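Local coordinates for putative carbohydrate metabolism domain-containing protein (PDB 3S30) that is of unknown function but probably acts on or binds carbohydrates, possibly as a glycoside hydrolase, and carries a galactose-binding-like domain with a bound sodium ion, at residues Gln139-Leu143 against Phe195-Met201; Ser202-Ser206 against Gly329-Gln333; Glu217-Gly223 against Asp344-Lys350; Met276-Ala280 against Asp297-Tyr303. All coordinates share one frame; numbering follows the deposited sequence.

Contact 1: Gln139-Leu143 against Phe195-Met201; sequences QGFAL and FDIGSAM
Leu-143 and Ile-197 reach toward each other tip to tip, CD1 of one 3.6 Å from CD1 of the other, and belong to an apolar patch with Met-201 and Ala-200. The CG1 branch of Ile-197 stands opposite its own backbone N (chi1 -165°), which carries CD1 to the helix. Met-201, modelled as selenomethionine, suits its place by length: its unbranched chain brings CE to 3.7 Å from CB of Leu-143. Gly-140 lets the loop come close, its CA lying 4.0 Å from CB of Ala-200 and its N 3.5 Å from CE2 of Phe-195; a side chain at this glycine would run into the Phe-195 ring.

In this galactose-binding domain-like fold the contact joins two connections outside the strands, helix 138-142 and the loop between strand 193-195 and helix 204-207. Tyr-114 of strand 108-114 touches Gln-139, Leu-143 and Ile-197 alike.

Polar groups take part without hydrogen bonds between the segments. The extended chain of Gln-139 crosses Ile-197 at about a right angle, and its OE1 lies 3.6 Å from CB of Ile-197. With an alanine here the amide is lost, and CB and CG2 of Ile-197 would probably be left without cover from the helix. The carbonyl of Gln-139 also packs on that side chain, its O 3.5 Å from CD1 of Ile-197.

Contact 2: Ser202-Ser206 against Gly329-Gln333; sequences SDALS and GDVFQ
Leu-205 and Asp-330 carry much of this small contact between helix 204-207 and the loop that leads from strand 317-324 to strand 339-349. From CB of Leu-205 the chain turns so that CG lies opposite the carbonyl carbon (chi1 -64°), and this swings the branched end toward the loop even though the side chain sets out alongside it. Of the two methyls, CD2 does the close work: it rests on the aspartate, 3.7 Å from CB of Asp-330 and 3.6 Å from OD2 of Asp-330. The other, CD1, reaches Val-331, but more loosely, 4.5 Å from CG1 of Val-331. Outside the pair, His-265 also touches the leucine.

One residue earlier, Ala-204 points its methyl toward the loop. Its CB lies 3.8 Å from the carbonyl O of Asp-330 and 3.9 Å from CZ of Phe-332, a spot where a short side chain lets helix and loop come together. The loop is folded by a backbone bond from Phe-332 N to Gly-329 O, and Phe-332 adopts left-handed backbone angles as the chain leaves this turn.

Asp-203 occupies the N-cap position, and its OD2 accepts a bond of 2.7 Å from OG of Ser-206, met from above the carboxylate plane. No hydrogen bond crosses the contact, so the two segments meet by van der Waals packing alone; the charge of Asp-330 is answered elsewhere, by a salt bridge from OD1 to Lys-268.

Contact 3: Glu217-Gly223 against Asp344-Lys350; sequences EPIKLVG and DLELVCK
Two flat groups lie toward the Glu-217 end of this strand pair, the carboxylate of Glu-217 and the carbonyl of Val-348. Alongside the glutamate runs the extended chain of Lys-350, its CD 3.5 Å from OE2 of Glu-217; the ion pair of that oxygen with NZ is long. In the plane of the Val-348 carbonyl, two donors converge on its O: Ile-219 N at 2.8 Å and Lys-220 N at 3.1 Å. Two consecutive residues facing one is a classic beta bulge, and the register shifts by one there.

Beyond it the strands run antiparallel, at 151°. Lys-220 and Val-348 form one hydrogen-bonded pair, Val-222 and Glu-346 another, the latter closed by Glu-346 N to Val-222 O at 2.7 Å. Between them Leu-221 and Leu-347 make a non-hydrogen-bonded pair.

The faces differ in kind. Leu-221 and Leu-347 lie on the inner one, together with Leu-345, where CD1 of Leu-221 packs 3.4 Å from CD1 of Leu-345; Ile-321 and Val-319 of strand 317-324 cover these leucines. On the other face Lys-220 lies alongside Val-348, CG 3.6 Å from CB of Val-348, and sends NZ on to a salt bridge with Glu-295. Backbone bonds to strands 103-104 and 291-297 extend the sheet.

Just before the pair Asp-343 binds the sodium ion, while OD2 of Asp-344 makes a salt bridge to Arg-162 and a hydrogen bond with OG1 of Thr-163. The chemistry thus implies a sheet stitched by main-chain bonds, with an apolar inner face of leucines and an outer face that mixes valines with Lys-220 and Glu-346.

Contact 4: Met276-Ala280 against Asp297-Tyr303; sequences MVAAA and DFNYEHY
Ala-278 presses its methyl onto the ring of Tyr-300, CB standing 3.4 Å from the ring centroid of Tyr-300 and only 2° off the normal. A second CH-pi contact follows two residues on, with CB of Ala-280 3.9 Å from the centroid of the Phe-298 ring, whose edge is met by the Ala-278 methyl. Alanines suit this strand because their small side chains let the aromatic rings come down on it. One hydrogen bond crosses here: Asn-299 N gives to Ala-279 O at 3.0 Å, the donor lying 44° above the carbonyl plane.

Tyr-303 closes the other end of the tight part. Its CD2 lies 3.2 Å from O of Val-277, and the bent chain of Met-276, a selenomethionine, brings CE to 3.7 Å from CZ of Tyr-303. The hydroxyl passes the methyl of Ala-279 and bonds to the carbonyl of Tyr-271. A phenylalanine in its place lacks that hydroxyl, and would probably leave the Tyr-271 carbonyl without this mate.

On the solvent side the contact gives out: exposed Glu-301 and His-302 make no contact with strand 276-280. His-302 instead packs on Tyr-303 of its own segment, its CD2 over one face of that ring, while its NE2 bonds to Glu-272. Asn-299 turns its OD1 back to accept from His-302 N, an Asx motif within the loop.

The strand itself carries a classic beta bulge, Val-277 and Ala-278 both facing Phe-252 of strand 247-254, and the loop after strand 291-297 packs its aromatic rings against this strand within the galactose-binding domain-like fold.

Overall arrangement
Followed from the N terminus, the chain first closes a loop at contact 1, where helix 138-142 meets the loop after strand 193-195. Contact 2 opens on the very next residues and closes some 120 residues later, before the last strand. Contact 3 opens inside that span and closes beyond it, so contacts 2 and 3 cross. Contact 4, a shorter loop, lies within both. Contacts 1 and 2 tie surface connections on one side of the chain's centre; contact 3 is on the opposite side, its centre about 29 Å from that of contact 1. Contacts 3 and 4 touch directly, with Ile-219 O probably hydrogen-bonded to Phe-298 N, linking the pair of strands 218-228 and 339-349 to the loop after strand 291-297.

Contact 1: Gln139-Leu143 against Phe195-Met201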
loop_
_atom_site.group_PDB
_atom_site.type_symbol
_atom_site.label_atom_id
_atom_site.label_comp_id
_atom_site.label_asym_id
_atom_site.label_seq_id
_atom_site.Cartn_x
_atom_site.Cartn_y
_atom_site.Cartn_z
ATOM N N GLN A 139 6.906 0.058 10.560
ATOM C CA GLN A 139 7.013 0.368 11.989
ATOM C C GLN A 139 6.336 -0.728 12.828
ATOM O O GLN A 139 6.794 -1.046 13.932
ATOM C CB GLN A 139 6.417 1.738 12.323
ATOM C CG GLN A 139 6.865 2.264 13.697
ATOM C CD GLN A 139 6.199 3.570 14.118
ATOM O OE1 GLN A 139 5.291 4.077 13.452
ATOM N NE2 GLN A 139 6.646 4.116 15.244
ATOM N N GLY A 140 5.252 -1.296 12.305
ATOM C CA GLY A 140 4.584 -2.408 12.964
ATOM C C GLY A 140 5.487 -3.632 13.044
ATOM O O GLY A 140 5.498 -4.347 14.050
ATOM N N PHE A 141 6.252 -3.856 11.981
ATOM C CA PHE A 141 7.167 -4.988 11.909
ATOM C C PHE A 141 8.332 -4.797 12.895
ATOM O O PHE A 141 8.817 -5.761 13.504
ATOM C CB PHE A 141 7.681 -5.181 10.472
ATOM C CG PHE A 141 8.429 -6.470 10.268
ATOM C CD1 PHE A 141 7.751 -7.662 10.127
ATOM C CD2 PHE A 141 9.806 -6.486 10.215
ATOM C CE1 PHE A 141 8.441 -8.847 9.935
ATOM C CE2 PHE A 141 10.499 -7.668 10.030
ATOM C CZ PHE A 141 9.816 -8.849 9.888
ATOM N N ALA A 142 8.746 -3.543 13.061
ATOM C CA ALA A 142 9.760 -3.162 14.045
ATOM C C ALA A 142 9.434 -3.580 15.503
ATOM O O ALA A 142 10.349 -3.784 16.310
ATOM C CB ALA A 142 10.011 -1.654 13.961
ATOM N N LEU A 143 8.148 -3.698 15.838
ATOM C CA LEU A 143 7.729 -4.163 17.180
ATOM C C LEU A 143 7.960 -5.654 17.436
ATOM O O LEU A 143 8.089 -6.047 18.591
ATOM C CB LEU A 143 6.245 -3.881 17.426
ATOM C CG LEU A 143 5.753 -2.425 17.456
ATOM C CD1 LEU A 143 4.237 -2.410 17.704
ATOM C CD2 LEU A 143 6.462 -1.572 18.500
ATOM N N PHE A 195 0.574 5.269 9.040
ATOM C CA PHE A 195 0.524 4.069 9.863
ATOM C C PHE A 195 0.489 4.422 11.344
ATOM O O PHE A 195 1.460 4.942 11.895
ATOM C CB PHE A 195 1.725 3.151 9.583
ATOM C CG PHE A 195 1.593 1.761 10.200
ATOM C CD1 PHE A 195 0.839 0.764 9.567
ATOM C CD2 PHE A 195 2.225 1.452 11.405
ATOM C CE1 PHE A 195 0.718 -0.520 10.131
ATOM C CE2 PHE A 195 2.114 0.161 11.977
ATOM C CZ PHE A 195 1.355 -0.816 11.340
ATOM N N ASP A 196 -0.630 4.112 11.987
ATOM C CA ASP A 196 -0.811 4.360 13.407
ATOM C C ASP A 196 -0.256 3.185 14.242
ATOM O O ASP A 196 -0.894 2.126 14.355
ATOM C CB ASP A 196 -2.300 4.588 13.676
ATOM C CG ASP A 196 -2.582 5.038 15.089
ATOM O OD1 ASP A 196 -1.623 5.381 15.822
ATOM O OD2 ASP A 196 -3.777 5.053 15.464
ATOM N N ILE A 197 0.932 3.378 14.821
ATOM C CA ILE A 197 1.609 2.330 15.596
ATOM C C ILE A 197 0.853 1.953 16.883
ATOM O O ILE A 197 0.992 0.841 17.379
ATOM C CB ILE A 197 3.089 2.728 15.949
ATOM C CG1 ILE A 197 3.893 1.503 16.430
ATOM C CG2 ILE A 197 3.135 3.870 16.995
ATOM C CD1 ILE A 197 4.010 0.379 15.402
ATOM N N GLY A 198 0.057 2.875 17.420
ATOM C CA GLY A 198 -0.848 2.543 18.526
ATOM C C GLY A 198 -1.863 1.445 18.213
ATOM O O GLY A 198 -2.384 0.822 19.126
ATOM N N SER A 199 -2.140 1.211 16.926
ATOM C CA SER A 199 -3.067 0.161 16.484
ATOM C C SER A 199 -2.424 -1.088 15.839
ATOM O O SER A 199 -3.120 -2.063 15.589
ATOM C CB SER A 199 -4.080 0.758 15.505
ATOM O OG SER A 199 -4.863 1.745 16.157
ATOM N N ALA A 200 -1.116 -1.080 15.598
ATOM C CA ALA A 200 -0.474 -2.169 14.854
ATOM C C ALA A 200 -0.711 -3.579 15.427
ATOM O O ALA A 200 -0.783 -4.550 14.670
ATOM C CB ALA A 200 1.012 -1.907 14.702
HETATM N N MSE A 201 -0.837 -3.682 16.747
HETATM C CA MSE A 201 -1.001 -4.975 17.420
HETATM C C MSE A 201 -2.434 -5.373 17.746
HETATM O O MSE A 201 -2.738 -6.559 17.789
HETATM C CB MSE A 201 -0.197 -4.999 18.708
HETATM C CG MSE A 201 1.283 -5.031 18.482
HETATM SE SE MSE A 201 2.188 -5.306 20.173
HETATM C CE MSE A 201 3.854 -5.958 19.405
#

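Contact 2: Ser202-Ser206 against Gly329-Gln333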
loop_
_atom_site.group_PDB
_atom_site.type_symbol
_atom_site.label_atom_id
_atom_site.label_comp_id
_atom_site.label_asym_id
_atom_site.label_seq_id
_atom_site.Cartn_x
_atom_site.Cartn_y
_atom_site.Cartn_z
ATOM N N SER A 202 -3.300 -4.397 17.996
ATOM C CA SER A 202 -4.683 -4.674 18.398
ATOM C C SER A 202 -5.651 -4.697 17.206
ATOM O O SER A 202 -6.639 -5.430 17.231
ATOM C CB SER A 202 -5.149 -3.641 19.439
ATOM O OG SER A 202 -5.076 -2.311 18.926
ATOM N N ASP A 203 -5.363 -3.897 16.173
ATOM C CA ASP A 203 -6.293 -3.702 15.053
ATOM C C ASP A 203 -5.569 -3.350 13.747
ATOM O O ASP A 203 -5.644 -2.220 13.276
ATOM C CB ASP A 203 -7.297 -2.602 15.432
ATOM C CG ASP A 203 -8.564 -2.614 14.576
ATOM O OD1 ASP A 203 -8.648 -3.390 13.603
ATOM O OD2 ASP A 203 -9.482 -1.825 14.889
ATOM N N ALA A 204 -4.881 -4.328 13.161
ATOM C CA ALA A 204 -4.104 -4.130 11.918
ATOM C C ALA A 204 -4.838 -3.343 10.818
ATOM O O ALA A 204 -4.262 -2.451 10.196
ATOM C CB ALA A 204 -3.639 -5.474 11.366
ATOM N N LEU A 205 -6.096 -3.681 10.580
ATOM C CA LEU A 205 -6.918 -2.984 9.597
ATOM C C LEU A 205 -7.052 -1.481 9.893
ATOM O O LEU A 205 -7.008 -0.669 8.967
ATOM C CB LEU A 205 -8.317 -3.613 9.520
ATOM C CG LEU A 205 -8.403 -5.056 9.023
ATOM C CD1 LEU A 205 -9.843 -5.578 9.148
ATOM C CD2 LEU A 205 -7.925 -5.145 7.601
ATOM N N SER A 206 -7.227 -1.118 11.166
ATOM C CA SER A 206 -7.304 0.301 11.572
ATOM C C SER A 206 -5.960 1.036 11.468
ATOM O O SER A 206 -5.923 2.256 11.273
ATOM C CB SER A 206 -7.842 0.435 13.014
ATOM O OG SER A 206 -9.245 0.178 13.084
ATOM N N GLY A 329 -3.149 -10.507 3.628
ATOM C CA GLY A 329 -2.162 -10.352 4.687
ATOM C C GLY A 329 -2.582 -9.380 5.767
ATOM O O GLY A 329 -2.000 -9.363 6.847
ATOM N N ASP A 330 -3.595 -8.573 5.479
ATOM C CA ASP A 330 -4.160 -7.634 6.454
ATOM C C ASP A 330 -4.848 -8.370 7.592
ATOM O O ASP A 330 -4.892 -7.869 8.713
ATOM C CB ASP A 330 -5.117 -6.630 5.782
ATOM C CG ASP A 330 -6.215 -7.304 4.946
ATOM O OD1 ASP A 330 -6.215 -8.554 4.769
ATOM O OD2 ASP A 330 -7.087 -6.562 4.448
ATOM N N VAL A 331 -5.364 -9.558 7.296
ATOM C CA VAL A 331 -5.907 -10.479 8.302
ATOM C C VAL A 331 -5.020 -11.750 8.424
ATOM O O VAL A 331 -5.495 -12.831 8.794
ATOM C CB VAL A 331 -7.394 -10.862 7.987
ATOM C CG1 VAL A 331 -8.297 -9.633 8.070
ATOM C CG2 VAL A 331 -7.524 -11.539 6.613
ATOM N N PHE A 332 -3.728 -11.598 8.120
ATOM C CA PHE A 332 -2.715 -12.631 8.372
ATOM C C PHE A 332 -2.954 -13.957 7.620
ATOM O O PHE A 332 -2.691 -15.052 8.136
ATOM C CB PHE A 332 -2.561 -12.835 9.890
ATOM C CG PHE A 332 -2.453 -11.545 10.638
ATOM C CD1 PHE A 332 -1.313 -10.747 10.502
ATOM C CD2 PHE A 332 -3.510 -11.079 11.408
ATOM C CE1 PHE A 332 -1.215 -9.524 11.150
ATOM C CE2 PHE A 332 -3.418 -9.854 12.060
ATOM C CZ PHE A 332 -2.263 -9.077 11.929
ATOM N N GLN A 333 -3.449 -13.827 6.396
ATOM C CA GLN A 333 -3.522 -14.922 5.445
ATOM C C GLN A 333 -2.584 -14.598 4.277
ATOM O O GLN A 333 -2.901 -13.789 3.408
ATOM C CB GLN A 333 -4.954 -15.096 4.946
ATOM C CG GLN A 333 -5.966 -15.379 6.066
ATOM C CD GLN A 333 -7.366 -15.635 5.538
ATOM O OE1 GLN A 333 -7.588 -15.703 4.320
ATOM N NE2 GLN A 333 -8.320 -15.778 6.448
#

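Contact 3: Glu217-Gly223 against Asp344-Lys350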
loop_
_atom_site.group_PDB
_atom_site.type_symbol
_atom_site.label_atom_id
_atom_site.label_comp_id
_atom_site.label_asym_id
_atom_site.label_seq_id
_atom_site.Cartn_x
_atom_site.Cartn_y
_atom_site.Cartn_z
ATOM N N GLU A 217 -8.971 14.829 -10.473
ATOM C CA GLU A 217 -9.837 13.664 -10.617
ATOM C C GLU A 217 -9.046 12.589 -11.366
ATOM O O GLU A 217 -8.784 12.729 -12.561
ATOM C CB GLU A 217 -11.166 14.020 -11.311
ATOM C CG GLU A 217 -11.277 15.480 -11.749
ATOM C CD GLU A 217 -12.667 15.899 -12.173
ATOM O OE1 GLU A 217 -13.649 15.178 -11.893
ATOM O OE2 GLU A 217 -12.769 16.979 -12.786
ATOM N N PRO A 218 -8.615 11.534 -10.648
ATOM C CA PRO A 218 -7.823 10.477 -11.283
ATOM C C PRO A 218 -8.673 9.597 -12.172
ATOM O O PRO A 218 -9.832 9.338 -11.849
ATOM C CB PRO A 218 -7.294 9.670 -10.097
ATOM C CG PRO A 218 -8.297 9.860 -9.027
ATOM C CD PRO A 218 -8.824 11.273 -9.209
ATOM N N ILE A 219 -8.112 9.144 -13.288
ATOM C CA ILE A 219 -8.845 8.251 -14.179
ATOM C C ILE A 219 -8.219 6.869 -14.256
ATOM O O ILE A 219 -8.939 5.881 -14.343
ATOM C CB ILE A 219 -9.089 8.860 -15.603
ATOM C CG1 ILE A 219 -7.812 9.441 -16.215
ATOM C CG2 ILE A 219 -10.158 9.941 -15.540
ATOM C CD1 ILE A 219 -8.052 10.111 -17.559
ATOM N N LYS A 220 -6.896 6.767 -14.208
ATOM C CA LYS A 220 -6.282 5.441 -14.192
ATOM C C LYS A 220 -4.964 5.359 -13.440
ATOM O O LYS A 220 -4.230 6.358 -13.294
ATOM C CB LYS A 220 -6.166 4.859 -15.612
ATOM C CG LYS A 220 -5.383 5.682 -16.593
ATOM C CD LYS A 220 -5.535 5.159 -18.025
ATOM C CE LYS A 220 -6.809 5.697 -18.691
ATOM N NZ LYS A 220 -7.039 5.145 -20.062
ATOM N N LEU A 221 -4.709 4.157 -12.922
ATOM C CA LEU A 221 -3.468 3.837 -12.238
ATOM C C LEU A 221 -2.701 2.881 -13.130
ATOM O O LEU A 221 -3.168 1.773 -13.405
ATOM C CB LEU A 221 -3.748 3.181 -10.864
ATOM C CG LEU A 221 -2.512 2.803 -10.021
ATOM C CD1 LEU A 221 -1.752 4.054 -9.540
ATOM C CD2 LEU A 221 -2.891 1.916 -8.841
ATOM N N VAL A 222 -1.539 3.314 -13.605
ATOM C CA VAL A 222 -0.741 2.493 -14.493
ATOM C C VAL A 222 0.613 2.264 -13.838
ATOM O O VAL A 222 1.093 3.108 -13.101
ATOM C CB VAL A 222 -0.586 3.114 -15.928
ATOM C CG1 VAL A 222 -1.949 3.487 -16.517
ATOM C CG2 VAL A 222 0.317 4.317 -15.914
ATOM N N GLY A 223 1.204 1.104 -14.113
ATOM C CA GLY A 223 2.523 0.754 -13.610
ATOM C C GLY A 223 2.930 -0.614 -14.115
ATOM O O GLY A 223 2.263 -1.183 -14.970
ATOM N N ASP A 344 7.709 2.316 -11.951
ATOM C CA ASP A 344 7.122 3.302 -12.858
ATOM C C ASP A 344 5.597 3.372 -12.744
ATOM O O ASP A 344 4.866 3.139 -13.709
ATOM C CB ASP A 344 7.562 3.031 -14.297
ATOM C CG ASP A 344 9.058 3.158 -14.474
ATOM O OD1 ASP A 344 9.633 4.131 -13.945
ATOM O OD2 ASP A 344 9.663 2.296 -15.149
ATOM N N LEU A 345 5.147 3.695 -11.541
ATOM C CA LEU A 345 3.736 3.847 -11.227
ATOM C C LEU A 345 3.305 5.285 -11.504
ATOM O O LEU A 345 4.006 6.232 -11.144
ATOM C CB LEU A 345 3.510 3.510 -9.752
ATOM C CG LEU A 345 2.091 3.569 -9.209
ATOM C CD1 LEU A 345 1.234 2.433 -9.790
ATOM C CD2 LEU A 345 2.158 3.510 -7.695
ATOM N N GLU A 346 2.159 5.448 -12.154
ATOM C CA GLU A 346 1.618 6.785 -12.416
ATOM C C GLU A 346 0.117 6.840 -12.166
ATOM O O GLU A 346 -0.629 5.982 -12.624
ATOM C CB GLU A 346 1.918 7.239 -13.845
ATOM C CG GLU A 346 1.177 8.517 -14.219
ATOM C CD GLU A 346 1.647 9.153 -15.509
ATOM O OE1 GLU A 346 2.360 8.485 -16.286
ATOM O OE2 GLU A 346 1.285 10.327 -15.741
ATOM N N LEU A 347 -0.302 7.863 -11.427
ATOM C CA LEU A 347 -1.718 8.207 -11.278
ATOM C C LEU A 347 -2.096 9.151 -12.426
ATOM O O LEU A 347 -1.812 10.345 -12.375
ATOM C CB LEU A 347 -1.945 8.860 -9.914
ATOM C CG LEU A 347 -3.357 8.964 -9.346
ATOM C CD1 LEU A 347 -3.979 7.606 -9.089
ATOM C CD2 LEU A 347 -3.321 9.762 -8.063
ATOM N N VAL A 348 -2.707 8.606 -13.475
ATOM C CA VAL A 348 -3.133 9.416 -14.629
ATOM C C VAL A 348 -4.444 10.137 -14.326
ATOM O O VAL A 348 -5.468 9.495 -14.093
ATOM C CB VAL A 348 -3.327 8.551 -15.895
ATOM C CG1 VAL A 348 -3.815 9.416 -17.073
ATOM C CG2 VAL A 348 -2.028 7.798 -16.239
ATOM N N CYS A 349 -4.416 11.465 -14.348
ATOM C CA CYS A 349 -5.565 12.270 -13.929
ATOM C C CYS A 349 -6.222 13.020 -15.069
ATOM O O CYS A 349 -5.689 13.089 -16.179
ATOM C CB CYS A 349 -5.145 13.249 -12.834
ATOM S SG CYS A 349 -4.581 12.406 -11.352
ATOM N N LYS A 350 -7.395 13.579 -14.776
ATOM C CA LYS A 350 -8.156 14.357 -15.751
ATOM C C LYS A 350 -7.528 15.739 -15.933
ATOM O O LYS A 350 -6.768 16.206 -15.081
ATOM C CB LYS A 350 -9.611 14.490 -15.297
ATOM C CG LYS A 350 -10.565 14.973 -16.371
ATOM C CD LYS A 350 -11.937 15.280 -15.782
ATOM C CE LYS A 350 -12.930 15.703 -16.856
ATOM N NZ LYS A 350 -14.256 16.090 -16.282
#

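Contact 4: Met276-Ala280 against Asp297-Tyr303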
loop_
_atom_site.group_PDB
_atom_site.type_symbol
_atom_site.label_atom_id
_atom_site.label_comp_id
_atom_site.label_asym_id
_atom_site.label_seq_id
_atom_site.Cartn_x
_atom_site.Cartn_y
_atom_site.Cartn_z
HETATM N N MSE A 276 -16.933 7.235 -0.391
HETATM C CA MSE A 276 -16.276 6.763 -1.607
HETATM C C MSE A 276 -16.846 7.368 -2.897
HETATM O O MSE A 276 -18.059 7.425 -3.083
HETATM C CB MSE A 276 -16.323 5.224 -1.676
HETATM C CG MSE A 276 -15.187 4.518 -0.908
HETATM SE SE MSE A 276 -13.417 4.825 -1.672
HETATM C CE MSE A 276 -13.808 4.345 -3.515
ATOM N N VAL A 277 -15.954 7.807 -3.787
ATOM C CA VAL A 277 -16.343 8.413 -5.070
ATOM C C VAL A 277 -15.879 7.556 -6.259
ATOM O O VAL A 277 -16.668 7.251 -7.153
ATOM C CB VAL A 277 -15.801 9.852 -5.197
ATOM C CG1 VAL A 277 -16.259 10.494 -6.502
ATOM C CG2 VAL A 277 -16.245 10.702 -4.002
ATOM N N ALA A 278 -14.610 7.159 -6.266
ATOM C CA ALA A 278 -14.110 6.228 -7.281
ATOM C C ALA A 278 -13.056 5.262 -6.732
ATOM O O ALA A 278 -12.348 5.566 -5.776
ATOM C CB ALA A 278 -13.555 6.992 -8.497
ATOM N N ALA A 279 -12.960 4.103 -7.376
ATOM C CA ALA A 279 -12.043 3.046 -6.971
ATOM C C ALA A 279 -11.485 2.350 -8.210
ATOM O O ALA A 279 -12.221 2.089 -9.179
ATOM C CB ALA A 279 -12.765 2.019 -6.069
ATOM N N ALA A 280 -10.190 2.044 -8.155
ATOM C CA ALA A 280 -9.512 1.296 -9.207
ATOM C C ALA A 280 -8.915 0.044 -8.584
ATOM O O ALA A 280 -8.082 0.149 -7.690
ATOM C CB ALA A 280 -8.432 2.150 -9.857
ATOM N N ASP A 297 -8.652 1.364 -14.577
ATOM C CA ASP A 297 -9.506 2.551 -14.735
ATOM C C ASP A 297 -10.257 2.832 -13.438
ATOM O O ASP A 297 -10.798 1.923 -12.809
ATOM C CB ASP A 297 -10.531 2.358 -15.865
ATOM C CG ASP A 297 -9.898 2.348 -17.263
ATOM O OD1 ASP A 297 -9.449 3.417 -17.742
ATOM O OD2 ASP A 297 -9.894 1.277 -17.905
ATOM N N PHE A 298 -10.297 4.097 -13.040
ATOM C CA PHE A 298 -11.161 4.517 -11.928
ATOM C C PHE A 298 -12.636 4.398 -12.312
ATOM O O PHE A 298 -13.064 4.891 -13.355
ATOM C CB PHE A 298 -10.831 5.940 -11.463
ATOM C CG PHE A 298 -9.699 6.003 -10.480
ATOM C CD1 PHE A 298 -8.374 5.919 -10.912
ATOM C CD2 PHE A 298 -9.949 6.125 -9.114
ATOM C CE1 PHE A 298 -7.325 5.980 -10.009
ATOM C CE2 PHE A 298 -8.901 6.179 -8.197
ATOM C CZ PHE A 298 -7.592 6.104 -8.645
ATOM N N ASN A 299 -13.390 3.722 -11.450
ATOM C CA ASN A 299 -14.821 3.517 -11.602
ATOM C C ASN A 299 -15.599 4.529 -10.751
ATOM O O ASN A 299 -15.776 4.332 -9.551
ATOM C CB ASN A 299 -15.157 2.077 -11.182
ATOM C CG ASN A 299 -16.554 1.642 -11.598
ATOM O OD1 ASN A 299 -17.415 2.474 -11.906
ATOM N ND2 ASN A 299 -16.785 0.320 -11.604
ATOM N N TYR A 300 -16.044 5.617 -11.371
ATOM C CA TYR A 300 -16.903 6.617 -10.697
ATOM C C TYR A 300 -18.376 6.239 -10.759
ATOM O O TYR A 300 -19.150 6.598 -9.873
ATOM C CB TYR A 300 -16.753 7.994 -11.336
ATOM C CG TYR A 300 -15.429 8.658 -11.086
ATOM C CD1 TYR A 300 -14.283 8.274 -11.797
ATOM C CD2 TYR A 300 -15.312 9.679 -10.148
ATOM C CE1 TYR A 300 -13.054 8.895 -11.575
ATOM C CE2 TYR A 300 -14.086 10.312 -9.923
ATOM C CZ TYR A 300 -12.962 9.911 -10.640
ATOM O OH TYR A 300 -11.759 10.540 -10.414
ATOM N N GLU A 301 -18.750 5.536 -11.825
ATOM C CA GLU A 301 -20.141 5.144 -12.079
ATOM C C GLU A 301 -20.712 4.193 -11.017
ATOM O O GLU A 301 -21.907 4.227 -10.742
ATOM C CB GLU A 301 -20.241 4.523 -13.479
ATOM C CG GLU A 301 -21.623 3.986 -13.863
ATOM C CD GLU A 301 -21.794 2.497 -13.597
ATOM O OE1 GLU A 301 -20.769 1.782 -13.479
ATOM O OE2 GLU A 301 -22.959 2.045 -13.524
ATOM N N HIS A 302 -19.864 3.363 -10.412
ATOM C CA HIS A 302 -20.322 2.419 -9.383
ATOM C C HIS A 302 -20.876 3.114 -8.125
ATOM O O HIS A 302 -21.781 2.581 -7.471
ATOM C CB HIS A 302 -19.193 1.448 -9.001
ATOM C CG HIS A 302 -19.522 0.565 -7.838
ATOM N ND1 HIS A 302 -20.154 -0.651 -7.979
ATOM C CD2 HIS A 302 -19.321 0.731 -6.510
ATOM C CE1 HIS A 302 -20.324 -1.197 -6.788
ATOM N NE2 HIS A 302 -19.829 -0.375 -5.879
ATOM N N TYR A 303 -20.334 4.290 -7.799
ATOM C CA TYR A 303 -20.684 5.005 -6.563
ATOM C C TYR A 303 -21.728 6.115 -6.747
ATOM O O TYR A 303 -22.408 6.482 -5.793
ATOM C CB TYR A 303 -19.416 5.564 -5.918
ATOM C CG TYR A 303 -18.408 4.479 -5.614
ATOM C CD1 TYR A 303 -18.496 3.736 -4.447
ATOM C CD2 TYR A 303 -17.396 4.170 -6.520
ATOM C CE1 TYR A 303 -17.582 2.728 -4.175
ATOM C CE2 TYR A 303 -16.480 3.171 -6.260
ATOM C CZ TYR A 303 -16.575 2.454 -5.086
ATOM O OH TYR A 303 -15.673 1.453 -4.833
#